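Local atomic coordinates of Dot/Icm T4SS effector (Legionella pneumophila, PDB entry 6VVE), a protein that is a bacterial effector kinase delivered into host cells, where host inositol hexakisphosphate binds it and switches on its kinase activity. Residues E103-I108 with G131-K136; R97-R102 with N137-Y142; I151-K156 with L194-E199. One frame throughout, in Å; residues are numbered along the deposited sequence.

Interaction 1: residues E103-I108 with G131-K136. With IHP (inositol hexakisphosphate), chain B.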
loop_
_atom_site.group_PDB
_atom_site.type_symbol
_atom_site.label_atom_id
_atom_site.label_comp_id
_atom_site.label_asym_id
_atom_site.label_seq_id
_atom_site.Cartn_x
_atom_site.Cartn_y
_atom_site.Cartn_z
ATOM N N GLU A 103 11.967 19.904 -0.262
ATOM C CA GLU A 103 11.462 19.487 -1.566
ATOM C C GLU A 103 11.411 17.970 -1.697
ATOM O O GLU A 103 10.600 17.443 -2.464
ATOM C CB GLU A 103 12.328 20.085 -2.678
ATOM C CG GLU A 103 12.258 21.611 -2.791
ATOM C CD GLU A 103 13.038 22.325 -1.695
ATOM O OE1 GLU A 103 13.883 21.676 -1.034
ATOM O OE2 GLU A 103 12.800 23.535 -1.489
ATOM N N PHE A 104 12.264 17.255 -0.963
ATOM C CA PHE A 104 12.234 15.798 -0.997
ATOM C C PHE A 104 10.922 15.269 -0.437
ATOM O O PHE A 104 10.320 14.349 -1.007
ATOM C CB PHE A 104 13.423 15.237 -0.216
ATOM C CG PHE A 104 13.411 13.741 -0.078
ATOM C CD1 PHE A 104 13.910 12.935 -1.085
ATOM C CD2 PHE A 104 12.911 13.145 1.065
ATOM C CE1 PHE A 104 13.904 11.562 -0.958
ATOM C CE2 PHE A 104 12.900 11.772 1.197
ATOM C CZ PHE A 104 13.400 10.979 0.186
ATOM N N TYR A 105 10.461 15.842 0.677
ATOM C CA TYR A 105 9.201 15.403 1.268
ATOM C C TYR A 105 8.002 15.916 0.481
ATOM O O TYR A 105 6.996 15.208 0.350
ATOM C CB TYR A 105 9.119 15.862 2.723
ATOM C CG TYR A 105 10.185 15.260 3.606
ATOM C CD1 TYR A 105 10.094 13.943 4.036
ATOM C CD2 TYR A 105 11.280 16.010 4.019
ATOM C CE1 TYR A 105 11.068 13.385 4.848
ATOM C CE2 TYR A 105 12.259 15.462 4.829
ATOM C CZ TYR A 105 12.147 14.149 5.242
ATOM O OH TYR A 105 13.114 13.594 6.047
ATOM N N GLU A 106 8.087 17.142 -0.046
ATOM C CA GLU A 106 7.002 17.668 -0.868
ATOM C C GLU A 106 6.726 16.758 -2.061
ATOM O O GLU A 106 5.563 16.526 -2.419
ATOM C CB GLU A 106 7.339 19.079 -1.347
ATOM C CG GLU A 106 7.368 20.111 -0.231
ATOM C CD GLU A 106 7.746 21.493 -0.722
ATOM O OE1 GLU A 106 8.307 21.605 -1.835
ATOM O OE2 GLU A 106 7.478 22.468 0.008
ATOM N N GLU A 107 7.784 16.234 -2.689
ATOM C CA GLU A 107 7.601 15.354 -3.838
ATOM C C GLU A 107 6.946 14.042 -3.423
ATOM O O GLU A 107 6.042 13.544 -4.108
ATOM C CB GLU A 107 8.944 15.094 -4.520
ATOM C CG GLU A 107 8.843 14.370 -5.849
ATOM C CD GLU A 107 8.132 15.196 -6.911
ATOM O OE1 GLU A 107 8.014 16.423 -6.728
ATOM O OE2 GLU A 107 7.687 14.612 -7.924
ATOM N N ILE A 108 7.394 13.459 -2.310
ATOM C CA ILE A 108 6.750 12.255 -1.800
ATOM C C ILE A 108 5.277 12.522 -1.525
ATOM O O ILE A 108 4.413 11.714 -1.879
ATOM C CB ILE A 108 7.480 11.748 -0.539
ATOM C CG1 ILE A 108 8.844 11.172 -0.918
ATOM C CG2 ILE A 108 6.635 10.707 0.180
ATOM C CD1 ILE A 108 9.747 10.919 0.263
ATOM N N GLY A 131 -0.324 8.830 4.290
ATOM C CA GLY A 131 -0.260 10.026 5.106
ATOM C C GLY A 131 0.567 11.076 4.408
ATOM O O GLY A 131 0.867 10.956 3.222
ATOM N N LEU A 132 0.940 12.112 5.161
ATOM C CA LEU A 132 1.675 13.233 4.593
ATOM C C LEU A 132 2.774 13.683 5.546
ATOM O O LEU A 132 2.640 13.588 6.772
ATOM C CB LEU A 132 0.749 14.419 4.291
ATOM C CG LEU A 132 -0.416 14.133 3.350
ATOM C CD1 LEU A 132 -1.372 15.326 3.315
ATOM C CD2 LEU A 132 0.086 13.801 1.958
ATOM N N TRP A 133 3.864 14.178 4.962
ATOM C CA TRP A 133 4.987 14.702 5.720
ATOM C C TRP A 133 4.728 16.175 6.023
ATOM O O TRP A 133 4.551 16.982 5.101
ATOM C CB TRP A 133 6.287 14.540 4.936
ATOM C CG TRP A 133 6.771 13.134 4.844
ATOM C CD1 TRP A 133 6.599 12.273 3.798
ATOM C CD2 TRP A 133 7.511 12.417 5.839
ATOM N NE1 TRP A 133 7.190 11.064 4.084
ATOM C CE2 TRP A 133 7.761 11.127 5.327
ATOM C CE3 TRP A 133 7.989 12.741 7.109
ATOM C CZ2 TRP A 133 8.461 10.162 6.044
ATOM C CZ3 TRP A 133 8.694 11.779 7.817
ATOM C CH2 TRP A 133 8.920 10.507 7.282
ATOM N N ASN A 134 4.704 16.516 7.306
ATOM C CA ASN A 134 4.569 17.902 7.728
ATOM C C ASN A 134 5.935 18.570 7.667
ATOM O O ASN A 134 6.904 18.083 8.269
ATOM C CB ASN A 134 3.992 17.973 9.139
ATOM C CG ASN A 134 3.561 19.379 9.516
ATOM O OD1 ASN A 134 4.392 20.282 9.661
ATOM N ND2 ASN A 134 2.257 19.571 9.682
ATOM N N ILE A 135 6.014 19.689 6.948
ATOM C CA ILE A 135 7.301 20.298 6.642
ATOM C C ILE A 135 7.321 21.783 6.973
ATOM O O ILE A 135 8.175 22.527 6.472
ATOM C CB ILE A 135 7.648 20.080 5.151
ATOM C CG1 ILE A 135 6.598 20.782 4.278
ATOM C CG2 ILE A 135 7.716 18.604 4.833
ATOM C CD1 ILE A 135 6.748 20.525 2.805
ATOM N N LYS A 136 6.396 22.229 7.822
ATOM C CA LYS A 136 6.371 23.651 8.165
ATOM C C LYS A 136 7.633 24.044 8.929
ATOM O O LYS A 136 8.041 25.207 8.904
ATOM C CB LYS A 136 5.115 23.993 8.965
ATOM C CG LYS A 136 5.001 23.345 10.337
ATOM C CD LYS A 136 3.561 23.438 10.834
ATOM C CE LYS A 136 3.411 22.866 12.238
ATOM N NZ LYS A 136 2.002 22.943 12.723
HETATM C C1 IHP B . -3.066 19.576 15.172
HETATM C C2 IHP B . -2.869 20.788 16.098
HETATM C C3 IHP B . -1.708 21.667 15.627
HETATM C C4 IHP B . -1.922 22.121 14.177
HETATM C C5 IHP B . -1.999 20.892 13.250
HETATM C C6 IHP B . -3.105 19.930 13.679
HETATM O O11 IHP B . -4.302 18.960 15.487
HETATM P P1 IHP B . -4.289 17.517 16.253
HETATM O O21 IHP B . -5.298 16.599 15.608
HETATM O O31 IHP B . -2.908 16.910 16.187
HETATM O O41 IHP B . -4.666 17.729 17.717
HETATM O O12 IHP B . -2.598 20.298 17.389
HETATM P P2 IHP B . -3.491 20.865 18.657
HETATM O O22 IHP B . -4.630 21.707 18.144
HETATM O O32 IHP B . -4.039 19.696 19.426
HETATM O O42 IHP B . -2.603 21.700 19.542
HETATM O O13 IHP B . -0.538 20.903 15.681
HETATM P P3 IHP B . 0.840 21.537 16.310
HETATM O O23 IHP B . 0.527 22.835 17.037
HETATM O O33 IHP B . 1.433 20.528 17.286
HETATM O O43 IHP B . 1.842 21.802 15.208
HETATM O O14 IHP B . -0.865 22.937 13.778
HETATM P P4 IHP B . -1.248 24.372 13.062
HETATM O O24 IHP B . -2.030 25.234 14.018
HETATM O O34 IHP B . -2.115 24.096 11.845
HETATM O O44 IHP B . 0.014 25.089 12.650
HETATM O O15 IHP B . -2.261 21.317 11.947
HETATM P P5 IHP B . -1.095 21.149 10.809
HETATM O O25 IHP B . -1.194 22.292 9.819
HETATM O O35 IHP B . 0.269 21.165 11.447
HETATM O O45 IHP B . -1.299 19.830 10.096
HETATM O O16 IHP B . -2.966 18.727 12.951
HETATM P P6 IHP B . -4.094 18.335 11.815
HETATM O O26 IHP B . -4.567 16.914 12.035
HETATM O O36 IHP B . -5.268 19.278 11.910
HETATM O O46 IHP B . -3.455 18.463 10.448
#

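Interaction 2: residues R97-R102 with N137-Y142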
loop_
_atom_site.group_PDB
_atom_site.type_symbol
_atom_site.label_atom_id
_atom_site.label_comp_id
_atom_site.label_asym_id
_atom_site.label_seq_id
_atom_site.Cartn_x
_atom_site.Cartn_y
_atom_site.Cartn_z
ATOM N N ARG A 97 14.542 8.777 10.667
ATOM C CA ARG A 97 15.943 9.036 10.963
ATOM C C ARG A 97 16.686 9.700 9.810
ATOM O O ARG A 97 17.881 9.984 9.944
ATOM C CB ARG A 97 16.652 7.726 11.337
ATOM C CG ARG A 97 16.295 7.196 12.718
ATOM C CD ARG A 97 16.991 5.864 13.017
ATOM N NE ARG A 97 18.440 5.941 12.852
ATOM C CZ ARG A 97 19.115 5.398 11.839
ATOM N NH1 ARG A 97 18.482 4.720 10.887
ATOM N NH2 ARG A 97 20.433 5.530 11.783
ATOM N N GLY A 98 16.013 9.955 8.684
ATOM C CA GLY A 98 16.674 10.527 7.534
ATOM C C GLY A 98 16.725 12.046 7.559
ATOM O O GLY A 98 15.987 12.706 8.289
ATOM N N ARG A 99 17.622 12.593 6.739
ATOM C CA ARG A 99 17.777 14.037 6.576
ATOM C C ARG A 99 17.709 14.343 5.085
ATOM O O ARG A 99 18.588 13.931 4.323
ATOM C CB ARG A 99 19.091 14.529 7.176
ATOM C CG ARG A 99 19.479 15.946 6.767
ATOM C CD ARG A 99 18.447 16.978 7.215
ATOM N NE ARG A 99 18.719 18.302 6.651
ATOM C CZ ARG A 99 18.052 19.407 6.970
ATOM N NH1 ARG A 99 17.071 19.358 7.860
ATOM N NH2 ARG A 99 18.371 20.561 6.403
ATOM N N HIS A 100 16.684 15.075 4.672
ATOM C CA HIS A 100 16.490 15.453 3.283
ATOM C C HIS A 100 15.932 16.868 3.230
ATOM O O HIS A 100 15.401 17.368 4.226
ATOM C CB HIS A 100 15.533 14.491 2.568
ATOM C CG HIS A 100 15.855 13.047 2.783
ATOM N ND1 HIS A 100 15.448 12.353 3.901
ATOM C CD2 HIS A 100 16.547 12.164 2.024
ATOM C CE1 HIS A 100 15.872 11.106 3.822
ATOM N NE2 HIS A 100 16.543 10.965 2.692
ATOM N N PRO A 101 16.052 17.536 2.085
ATOM C CA PRO A 101 15.458 18.874 1.953
ATOM C C PRO A 101 13.938 18.809 1.955
ATOM O O PRO A 101 13.327 17.762 1.716
ATOM C CB PRO A 101 15.986 19.380 0.601
ATOM C CG PRO A 101 17.132 18.474 0.255
ATOM C CD PRO A 101 16.815 17.144 0.885
ATOM N N ARG A 102 13.331 19.967 2.223
ATOM C CA ARG A 102 11.877 20.082 2.173
ATOM C C ARG A 102 11.325 19.551 0.857
ATOM O O ARG A 102 10.327 18.820 0.841
ATOM C CB ARG A 102 11.472 21.543 2.378
ATOM C CG ARG A 102 10.054 21.881 1.965
ATOM C CD ARG A 102 9.766 23.368 2.193
ATOM N NE ARG A 102 9.944 23.746 3.594
ATOM C CZ ARG A 102 9.849 24.990 4.055
ATOM N NH1 ARG A 102 9.578 25.990 3.225
ATOM N NH2 ARG A 102 10.030 25.234 5.347
ATOM N N ASN A 137 8.268 23.089 9.614
ATOM C CA ASN A 137 9.621 23.246 10.150
ATOM C C ASN A 137 10.504 22.231 9.428
ATOM O O ASN A 137 10.358 21.020 9.634
ATOM C CB ASN A 137 9.658 23.028 11.664
ATOM C CG ASN A 137 11.044 23.265 12.256
ATOM O OD1 ASN A 137 12.064 23.094 11.581
ATOM N ND2 ASN A 137 11.086 23.658 13.526
ATOM N N GLU A 138 11.413 22.720 8.578
ATOM C CA GLU A 138 12.260 21.828 7.790
ATOM C C GLU A 138 13.172 20.976 8.664
ATOM O O GLU A 138 13.654 19.934 8.207
ATOM C CB GLU A 138 13.080 22.652 6.788
ATOM C CG GLU A 138 14.279 21.933 6.177
ATOM C CD GLU A 138 13.913 20.643 5.465
ATOM O OE1 GLU A 138 12.705 20.370 5.292
ATOM O OE2 GLU A 138 14.839 19.891 5.085
ATOM N N GLU A 139 13.413 21.381 9.905
ATOM C CA GLU A 139 14.243 20.611 10.823
ATOM C C GLU A 139 13.427 19.775 11.800
ATOM O O GLU A 139 14.014 19.052 12.620
ATOM C CB GLU A 139 15.183 21.542 11.599
ATOM C CG GLU A 139 16.417 21.972 10.818
ATOM C CD GLU A 139 16.088 22.863 9.635
ATOM O OE1 GLU A 139 15.332 23.844 9.813
ATOM O OE2 GLU A 139 16.580 22.575 8.522
ATOM N N ASN A 140 12.098 19.850 11.736
ATOM C CA ASN A 140 11.217 19.070 12.599
ATOM C C ASN A 140 10.120 18.433 11.739
ATOM O O ASN A 140 8.934 18.726 11.869
ATOM C CB ASN A 140 10.618 19.940 13.701
ATOM C CG ASN A 140 9.892 19.127 14.759
ATOM O OD1 ASN A 140 10.331 18.039 15.129
ATOM N ND2 ASN A 140 8.774 19.647 15.243
ATOM N N VAL A 141 10.534 17.547 10.850
ATOM C CA VAL A 141 9.647 16.921 9.880
ATOM C C VAL A 141 9.092 15.638 10.474
ATOM O O VAL A 141 9.789 14.916 11.193
ATOM C CB VAL A 141 10.395 16.654 8.559
ATOM C CG1 VAL A 141 9.479 15.976 7.550
ATOM C CG2 VAL A 141 10.955 17.956 7.997
ATOM N N TYR A 142 7.829 15.349 10.171
ATOM C CA TYR A 142 7.170 14.166 10.705
ATOM C C TYR A 142 6.005 13.799 9.805
ATOM O O TYR A 142 5.490 14.634 9.057
ATOM C CB TYR A 142 6.687 14.392 12.143
ATOM C CG TYR A 142 5.979 15.705 12.351
ATOM C CD1 TYR A 142 4.631 15.848 12.045
ATOM C CD2 TYR A 142 6.653 16.802 12.865
ATOM C CE1 TYR A 142 3.978 17.051 12.240
ATOM C CE2 TYR A 142 6.004 18.010 13.068
ATOM C CZ TYR A 142 4.670 18.128 12.752
ATOM O OH TYR A 142 4.020 19.327 12.956
HETATM O O HOH W 1 14.774 17.819 8.566
#

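Interaction 3: residues I151-K156 with L194-E199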
loop_
_atom_site.group_PDB
_atom_site.type_symbol
_atom_site.label_atom_id
_atom_site.label_comp_id
_atom_site.label_asym_id
_atom_site.label_seq_id
_atom_site.Cartn_x
_atom_site.Cartn_y
_atom_site.Cartn_z
ATOM N N ILE A 151 -5.394 -6.093 16.329
ATOM C CA ILE A 151 -6.083 -7.107 17.121
ATOM C C ILE A 151 -5.509 -8.470 16.752
ATOM O O ILE A 151 -4.758 -8.576 15.772
ATOM C CB ILE A 151 -7.603 -7.060 16.905
ATOM C CG1 ILE A 151 -7.948 -7.258 15.433
ATOM C CG2 ILE A 151 -8.164 -5.731 17.412
ATOM C CD1 ILE A 151 -9.191 -8.097 15.220
ATOM N N PRO A 152 -5.824 -9.529 17.498
ATOM C CA PRO A 152 -5.231 -10.837 17.200
ATOM C C PRO A 152 -5.551 -11.304 15.790
ATOM O O PRO A 152 -6.531 -10.892 15.168
ATOM C CB PRO A 152 -5.860 -11.772 18.245
ATOM C CG PRO A 152 -6.241 -10.873 19.369
ATOM C CD PRO A 152 -6.639 -9.560 18.730
ATOM N N ILE A 153 -4.695 -12.190 15.294
ATOM C CA ILE A 153 -4.846 -12.800 13.982
ATOM C C ILE A 153 -5.133 -14.280 14.159
ATOM O O ILE A 153 -4.440 -14.969 14.914
ATOM C CB ILE A 153 -3.587 -12.589 13.120
ATOM C CG1 ILE A 153 -2.350 -13.174 13.804
ATOM C CG2 ILE A 153 -3.375 -11.102 12.857
ATOM C CD1 ILE A 153 -1.486 -14.021 12.883
ATOM N N ASN A 154 -6.178 -14.757 13.498
ATOM C CA ASN A 154 -6.436 -16.182 13.342
ATOM C C ASN A 154 -6.457 -16.467 11.847
ATOM O O ASN A 154 -7.243 -15.868 11.109
ATOM C CB ASN A 154 -7.744 -16.594 14.011
ATOM C CG ASN A 154 -7.830 -18.094 14.225
ATOM O OD1 ASN A 154 -8.546 -18.791 13.507
ATOM N ND2 ASN A 154 -7.098 -18.600 15.212
ATOM N N LYS A 155 -5.584 -17.371 11.399
ATOM C CA LYS A 155 -5.398 -17.592 9.969
ATOM C C LYS A 155 -6.620 -18.234 9.327
ATOM O O LYS A 155 -6.923 -17.948 8.163
ATOM C CB LYS A 155 -4.151 -18.453 9.743
ATOM C CG LYS A 155 -2.899 -17.917 10.444
ATOM C CD LYS A 155 -1.666 -18.807 10.251
ATOM C CE LYS A 155 -1.250 -18.908 8.788
ATOM N NZ LYS A 155 -1.127 -20.334 8.371
ATOM N N LYS A 156 -7.326 -19.096 10.061
ATOM C CA LYS A 156 -8.540 -19.731 9.547
ATOM C C LYS A 156 -9.766 -18.846 9.772
ATOM O O LYS A 156 -10.489 -18.520 8.825
ATOM C CB LYS A 156 -8.735 -21.103 10.202
ATOM C CG LYS A 156 -9.978 -21.856 9.741
ATOM C CD LYS A 156 -9.742 -22.641 8.447
ATOM C CE LYS A 156 -11.023 -23.340 7.990
ATOM N NZ LYS A 156 -10.945 -23.864 6.597
ATOM N N LEU A 194 1.833 -5.891 8.206
ATOM C CA LEU A 194 0.430 -6.243 8.078
ATOM C C LEU A 194 -0.223 -6.117 9.450
ATOM O O LEU A 194 0.257 -6.708 10.427
ATOM C CB LEU A 194 0.257 -7.666 7.553
ATOM C CG LEU A 194 0.740 -7.963 6.141
ATOM C CD1 LEU A 194 0.553 -9.447 5.829
ATOM C CD2 LEU A 194 0.012 -7.105 5.123
ATOM N N ILE A 195 -1.303 -5.344 9.527
ATOM C CA ILE A 195 -2.027 -5.116 10.772
ATOM C C ILE A 195 -3.478 -5.531 10.563
ATOM O O ILE A 195 -4.123 -5.093 9.601
ATOM C CB ILE A 195 -1.946 -3.647 11.220
ATOM C CG1 ILE A 195 -0.507 -3.136 11.171
ATOM C CG2 ILE A 195 -2.515 -3.497 12.628
ATOM C CD1 ILE A 195 0.443 -3.862 12.097
ATOM N N ALA A 196 -3.990 -6.360 11.465
ATOM C CA ALA A 196 -5.378 -6.798 11.429
ATOM C C ALA A 196 -6.206 -5.930 12.367
ATOM O O ALA A 196 -5.866 -5.780 13.545
ATOM C CB ALA A 196 -5.502 -8.268 11.828
ATOM N N THR A 197 -7.284 -5.351 11.837
ATOM C CA THR A 197 -8.253 -4.608 12.623
ATOM C C THR A 197 -9.545 -5.416 12.705
ATOM O O THR A 197 -9.598 -6.583 12.306
ATOM C CB THR A 197 -8.487 -3.229 12.016
ATOM O OG1 THR A 197 -9.088 -3.365 10.724
ATOM C CG2 THR A 197 -7.165 -2.474 11.885
ATOM N N GLU A 198 -10.599 -4.789 13.228
ATOM C CA GLU A 198 -11.868 -5.491 13.392
ATOM C C GLU A 198 -12.387 -6.012 12.054
ATOM O O GLU A 198 -12.745 -7.189 11.925
ATOM C CB GLU A 198 -12.897 -4.562 14.039
ATOM C CG GLU A 198 -12.511 -4.069 15.421
ATOM C CD GLU A 198 -12.514 -5.178 16.461
ATOM O OE1 GLU A 198 -12.946 -6.308 16.144
ATOM O OE2 GLU A 198 -12.088 -4.913 17.603
ATOM N N GLU A 199 -12.426 -5.144 11.040
ATOM C CA GLU A 199 -13.087 -5.460 9.786
ATOM C C GLU A 199 -12.152 -6.053 8.740
ATOM O O GLU A 199 -12.622 -6.761 7.839
ATOM C CB GLU A 199 -13.731 -4.198 9.204
ATOM C CG GLU A 199 -14.701 -3.497 10.136
ATOM C CD GLU A 199 -16.058 -4.163 10.166
ATOM O OE1 GLU A 199 -17.075 -3.443 10.111
ATOM O OE2 GLU A 199 -16.106 -5.411 10.237
HETATM O O HOH W 2 -2.510 -7.738 13.776
#

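Interaction 1: residues E103-I108 with G131-K136
Trp133 takes Tyr105 and Ile108 of the helix in two different ways. Atom CD1 of Tyr105 lies over one face of the indole, offset toward its rim and 3.5 Å from CD2 of Trp133. The phenol and the five-membered ring of the indole are inclined by 48°, an oblique pair; in Tyr105, CG is anti to the carbonyl carbon, beside the backbone N (chi1 -63°), on the side where CD1 meets the indole. Ile108 meets the indole edge instead, with its CG2 3.9 Å from CD1 of Trp133. The indole's NE1 is satisfied by the carbonyl of Asp207. The arrangement resembles a protein-kinase N-lobe: the short strand 132-134, outermost in its five-stranded sheet, rests against helix 102-121, which probably corresponds to αC. Asn134 turns its CB away from the helix, and ND2 makes a weak bond of 3.1 Å to O35 of inositol hexakisphosphate. At Ile135 the apolar side returns, CG2 packing 3.7 Å from CB of Tyr105. Lys136 again serves the ligand. Extended beyond CG, its chain carries NZ to three different phosphates, at 2.7 Å from O43, 2.8 Å from O35 and 2.9 Å from O44, while His17 and Tyr18 bind the same ligand.

Interaction 2: residues R97-R102 with N137-Y142
The guanidinium of Arg99 has a carboxylate oxygen over one face and another at its edge. Over the face sits OE2 of Glu138, 3.6 Å from NH1 of Arg99. No N-H points at this oxygen, and the long salt bridge rests on charge alone. At the edge, near the guanidinium plane, OE2 of Glu139 accepts from both terminal nitrogens, 3.3 Å from NH1 and 3.4 Å from NH2 of Arg99. Both bonds are weak, and this carboxylate is turned 39° from the guanidinium, whereas that of Glu138 is turned 57°. The three residues make a salt-bridge network at the protein surface.

Glu138 also reaches beyond Arg99. With CG anti to the backbone N (chi1 163°) and a bend at chi2, its carboxylate comes up to the start of helix 102-121, where Pro101 holds the N-cap position. OE1 of Glu138 lies 3.2 Å from N of Arg102, but at an angle too poor for a hydrogen bond; the helix end may nevertheless favour the negative charge electrostatically. Against that, OE2 of Glu138 stands 2.7 Å from O of His100. Both are acceptors, and this crowding could raise the affinity of the carboxylate for a proton. The imidazole of His100 leads away from the acid and stacks on Phe104.

The acids are presented by a type I turn from Asn137 to Asn140, closed by Asn140 N to Asn137 O. OD1 of Asn137 also accepts from N of Glu139 at 2.8 Å, an Asx turn. The turn links antiparallel neighbours 132-134 and 142-146, so the arrangement is that of a β-hairpin in what is probably the N-lobe sheet of the kinase, its tip tied by charge to the loop leading into helix 102-121, the likely αC equivalent.

Interaction 3: residues I151-K156 with L194-E199
The carbonyl oxygen of Ala196 receives the N-H of Ile151 at 2.8 Å, with the donor nearly along the C=O axis (C=O...N angle 165°). This bond joins two pieces of what is probably the kinase C-lobe: the chain running on from the ADP-lining residues 145-148 toward helix 159-174, and the hairpin of strands 194-196 and 201-203, which in sequence falls between Asn193 and Asp205 of the ADP pocket. A second link is made through water, which donates to O of Ile151 and accepts from N of Ala196, both at 3.1 Å. Ala196 is thus held by both its N-H and its carbonyl, once through solvent and once directly. Side chains add a thin apolar layer. The methyl of Ala196 points toward the other segment and meets CG2 of Ile153 at 3.7 Å, although Ile153 itself is poorly ordered. In Ile151, CG1 takes the crowded position between the backbone N and the carbonyl carbon (chi1 58°), which sets CG1 3.2 Å from O of Ala196. CD1 of Ile151 then reaches O of Thr197 at 3.3 Å, an oxygen that also accepts from NZ of Lys161. On its other branch, CG2 of Ile151 ends 4.0 Å from OE2 of Glu198.

Interactions 1 and 2 share their elements: both join helix 102-121 or the loop entering it to the hairpin of strands 132-134 and 142-146, and their centres lie about 9 Å apart. Their chemistry follows depth. Interaction 1 is buried and apolar across the helix-strand interface, with Asn134 and Lys136 of its strand segment turned to the inositol hexakisphosphate, whereas interaction 2, at the hairpin tip, is a surface contact of charges. Asn134 N and Tyr142 O, 2.7 Å apart, connect the two. Interaction 3 lies probably in the other lobe, with its centre about 31 Å from that of interaction 1; also at the surface, it relies on backbone groups and a water instead of salt bridges.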